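Local atomic coordinates of putative ABC transporter subunit, substrate-binding component (Rhodopseudomonas palustris, PDB entry 4EVQ), a protein that binds 4-hydroxybenzoate, probably as the solute-binding component of an ABC transporter that takes up lignin-derived benzoates. Residues A[210-215]-A[239-244]. Numbering follows the deposited sequence.
With PHB (p-hydroxybenzoic acid), chain H.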
ATOM      1  N   VAL A 210      15.143  15.524   0.652  1.00 10.41           N
ATOM      2  CA  VAL A 210      14.170  15.198   1.687  1.00  8.27           C
ATOM      3  C   VAL A 210      13.455  13.919   1.268  1.00  8.67           C
ATOM      4  O   VAL A 210      13.058  13.773   0.108  1.00  9.82           O
ATOM      5  CB  VAL A 210      13.170  16.334   1.887  1.00  9.21           C
ATOM      6  CG1 VAL A 210      12.053  15.907   2.835  1.00 10.51           C
ATOM      7  CG2 VAL A 210      13.875  17.575   2.435  1.00 10.86           C
ATOM      8  N   TYR A 211      13.335  13.012   2.228  1.00  8.78           N
ATOM      9  CA  TYR A 211      12.539  11.791   2.083  1.00  8.52           C
ATOM     10  C   TYR A 211      11.303  11.936   2.959  1.00  7.47           C
ATOM     11  O   TYR A 211      11.433  12.099   4.164  1.00  7.93           O
ATOM     12  CB  TYR A 211      13.347  10.586   2.548  1.00  8.81           C
ATOM     13  CG  TYR A 211      12.624   9.250   2.610  1.00  8.64           C
ATOM     14  CD1 TYR A 211      12.521   8.459   1.491  1.00  9.80           C
ATOM     15  CD2 TYR A 211      12.111   8.760   3.794  1.00  8.77           C
ATOM     16  CE1 TYR A 211      11.906   7.227   1.561  1.00  8.85           C
ATOM     17  CE2 TYR A 211      11.481   7.525   3.873  1.00  8.50           C
ATOM     18  CZ  TYR A 211      11.413   6.769   2.767  1.00  9.06           C
ATOM     19  OH  TYR A 211      10.834   5.497   2.824  1.00 10.15           O
ATOM     20  N   ALA A 212      10.114  11.854   2.354  1.00  7.28           N
ATOM     21  CA  ALA A 212       8.866  12.034   3.088  1.00  7.56           C
ATOM     22  C   ALA A 212       7.904  10.895   2.818  1.00  7.80           C
ATOM     23  O   ALA A 212       7.723  10.467   1.686  1.00  8.05           O
ATOM     24  CB  ALA A 212       8.206  13.360   2.704  1.00  9.12           C
ATOM     25  N   PHE A 213       7.262  10.475   3.893  1.00  7.25           N
ATOM     26  CA  PHE A 213       6.103   9.595   3.774  1.00  6.93           C
ATOM     27  C   PHE A 213       4.891  10.287   4.372  1.00  6.67           C
ATOM     28  O   PHE A 213       4.831  10.530   5.602  1.00  7.33           O
ATOM     29  CB  PHE A 213       6.253   8.192   4.391  1.00  7.21           C
ATOM     30  CG  PHE A 213       4.898   7.477   4.546  1.00  7.50           C
ATOM     31  CD1 PHE A 213       4.172   7.138   3.438  1.00  7.06           C
ATOM     32  CD2 PHE A 213       4.332   7.255   5.793  1.00  8.01           C
ATOM     33  CE1 PHE A 213       2.902   6.581   3.545  1.00  7.82           C
ATOM     34  CE2 PHE A 213       3.032   6.709   5.901  1.00  8.94           C
ATOM     35  CZ  PHE A 213       2.340   6.382   4.765  1.00  8.97           C
ATOM     36  N   PHE A 214       3.953  10.602   3.492  1.00  6.98           N
ATOM     37  CA  PHE A 214       2.579  11.016   3.851  1.00  7.09           C
ATOM     38  C   PHE A 214       1.719  10.393   2.757  1.00  6.81           C
ATOM     39  O   PHE A 214       2.218   9.933   1.718  1.00  8.28           O
ATOM     40  CB  PHE A 214       2.415  12.542   3.848  1.00  7.86           C
ATOM     41  CG  PHE A 214       3.224  13.211   4.893  1.00  8.08           C
ATOM     42  CD1 PHE A 214       2.859  13.171   6.207  1.00  7.94           C
ATOM     43  CD2 PHE A 214       4.416  13.842   4.569  1.00  8.51           C
ATOM     44  CE1 PHE A 214       3.637  13.688   7.195  1.00  8.16           C
ATOM     45  CE2 PHE A 214       5.203  14.357   5.533  1.00  8.96           C
ATOM     46  CZ  PHE A 214       4.844  14.304   6.852  1.00  8.44           C
ATOM     47  N   SER A 215       0.409  10.343   2.971  1.00  7.72           N
ATOM     48  CA  SER A 215      -0.489   9.788   1.985  1.00  7.80           C
ATOM     49  C   SER A 215      -1.881  10.385   2.203  1.00  9.53           C
ATOM     50  O   SER A 215      -2.206  10.772   3.310  1.00 10.47           O
ATOM     51  CB  SER A 215      -0.473   8.248   2.167  1.00 11.73           C
ATOM     52  OG  SER A 215      -1.282   7.584   1.263  1.00 17.24           O
ATOM     53  N   GLY A 239       6.003   6.058  -3.213  1.00  7.43           N
ATOM     54  CA  GLY A 239       5.011   6.630  -4.086  1.00  7.91           C
ATOM     55  C   GLY A 239       3.661   6.967  -3.515  1.00  7.31           C
ATOM     56  O   GLY A 239       2.889   7.648  -4.181  1.00  7.91           O
ATOM     57  N   PHE A 240       3.408   6.521  -2.300  1.00  6.93           N
ATOM     58  CA  PHE A 240       2.220   6.954  -1.576  1.00  6.08           C
ATOM     59  C   PHE A 240       2.178   8.468  -1.425  1.00  7.57           C
ATOM     60  O   PHE A 240       1.107   9.044  -1.240  1.00  9.03           O
ATOM     61  CB  PHE A 240       2.136   6.281  -0.201  1.00  6.34           C
ATOM     62  CG  PHE A 240       2.503   4.842  -0.230  1.00  6.39           C
ATOM     63  CD1 PHE A 240       1.720   3.949  -0.928  1.00  6.40           C
ATOM     64  CD2 PHE A 240       3.678   4.399   0.353  1.00  7.02           C
ATOM     65  CE1 PHE A 240       2.098   2.629  -1.017  1.00  7.62           C
ATOM     66  CE2 PHE A 240       4.065   3.057   0.223  1.00  7.42           C
ATOM     67  CZ  PHE A 240       3.283   2.196  -0.460  1.00  8.00           C
ATOM     68  N   LEU A 241       3.348   9.111  -1.459  1.00  7.12           N
ATOM     69  CA  LEU A 241       3.443  10.569  -1.275  1.00  6.72           C
ATOM     70  C   LEU A 241       2.709  11.286  -2.394  1.00  7.72           C
ATOM     71  O   LEU A 241       2.205  12.367  -2.163  1.00 10.70           O
ATOM     72  CB  LEU A 241       4.921  10.936  -1.295  1.00  8.34           C
ATOM     73  CG  LEU A 241       5.244  12.415  -1.124  1.00  9.31           C
ATOM     74  CD1 LEU A 241       4.774  12.935   0.220  1.00 11.04           C
ATOM     75  CD2 LEU A 241       6.751  12.649  -1.312  1.00 11.29           C
ATOM     76  N   THR A 242       2.646  10.724  -3.607  1.00  7.04           N
ATOM     77  CA  THR A 242       1.996  11.377  -4.726  1.00  9.33           C
ATOM     78  C   THR A 242       0.751  10.690  -5.260  1.00  9.33           C
ATOM     79  O   THR A 242      -0.061  11.325  -5.940  1.00  9.16           O
ATOM     80  CB  THR A 242       2.999  11.622  -5.880  1.00  9.84           C
ATOM     81  OG1 THR A 242       3.532  10.366  -6.358  1.00 11.06           O
ATOM     82  CG2 THR A 242       4.160  12.465  -5.420  1.00 10.65           C
ATOM     83  N   ASP A 243       0.595   9.382  -4.989  1.00  9.61           N
ATOM     84  CA  ASP A 243      -0.522   8.691  -5.605  1.00  9.57           C
ATOM     85  C   ASP A 243      -1.882   9.195  -5.116  1.00 10.11           C
ATOM     86  O   ASP A 243      -2.131   9.283  -3.930  1.00 10.97           O
ATOM     87  CB  ASP A 243      -0.416   7.174  -5.405  1.00  9.66           C
ATOM     88  CG  ASP A 243       0.160   6.466  -6.624  1.00  9.82           C
ATOM     89  OD1 ASP A 243       1.205   6.919  -7.146  1.00 10.56           O
ATOM     90  OD2 ASP A 243      -0.431   5.435  -7.075  1.00  9.82           O
ATOM     91  N   GLY A 244      -2.733   9.544  -6.069  1.00  8.98           N
ATOM     92  CA  GLY A 244      -4.055  10.045  -5.796  1.00  9.44           C
ATOM     93  C   GLY A 244      -4.192  11.537  -5.661  1.00 10.20           C
ATOM     94  O   GLY A 244      -5.319  12.007  -5.599  1.00 13.60           O
TER
HETATM   95  C1' PHB H 406       0.247   2.132   6.409  1.00  6.09           C
HETATM   96  O1' PHB H 406      -0.137   2.591   7.509  1.00  6.61           O
HETATM   97  O2' PHB H 406       0.767   0.953   6.293  1.00  7.16           O
HETATM   98  C1  PHB H 406       0.123   2.900   5.154  1.00  5.93           C
HETATM   99  C2  PHB H 406      -0.844   3.902   5.060  1.00  6.44           C
HETATM  100  C3  PHB H 406      -0.953   4.640   3.892  1.00  6.91           C
HETATM  101  C4  PHB H 406      -0.110   4.394   2.858  1.00  6.92           C
HETATM  102  C5  PHB H 406       0.840   3.391   2.919  1.00  6.17           C
HETATM  103  C6  PHB H 406       0.941   2.672   4.073  1.00  6.48           C
HETATM  104  O4  PHB H 406      -0.199   5.103   1.717  1.00 13.73           O
HETATM  105  O   HOH W   1      -1.411   8.663  -0.929  0.50 13.59           O
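F240 and F213 meet beside the bound p-hydroxybenzoic acid, each offering its ring differently. One face of F240 receives ligand atom C5, 3.8 Å above the plane and over the ring centre; F213 instead turns its edge to the contact, with F240 CB and ligand C3 close to its plane. The setting exemplifies how the type I periplasmic binding protein fold builds a pocket: parallel strands 209-213 and 235-238, joined by a beta-alpha-beta crossover through helix 217-228, run into loops at their C-terminal ends, and these loops meet the ligand. F213 CG stands anti to the backbone N (chi1 165°), and from there the ring reaches F240, its CE1 3.8 Å from F240 CB. The two side chains cross obliquely, and F133 packs on F240 as well. An alanine in place of F240 would keep that CB contact but would probably deprive ligand C5 of the aromatic face beneath it and leave a gap beside F133. S215 contributes one polar contact: its OG accepts a hydrogen bond from ligand O4 at 2.7 Å, and Y161, S92 and G115 bond to the ligand as well. Behind the pocket, the branched end of L241 lies against A212 and F214: CD1 is 4.3 Å from F214 CB, while CD2 approaches A212 O, a buried carbonyl with no polar partner in the model. The short 3-10 turn is held by G239 O, which accepts from both T242 N and D243 N. Finally, L241 CA makes a CA-H...O contact with F214 O at 3.3 Å, with 144° at the hydrogen.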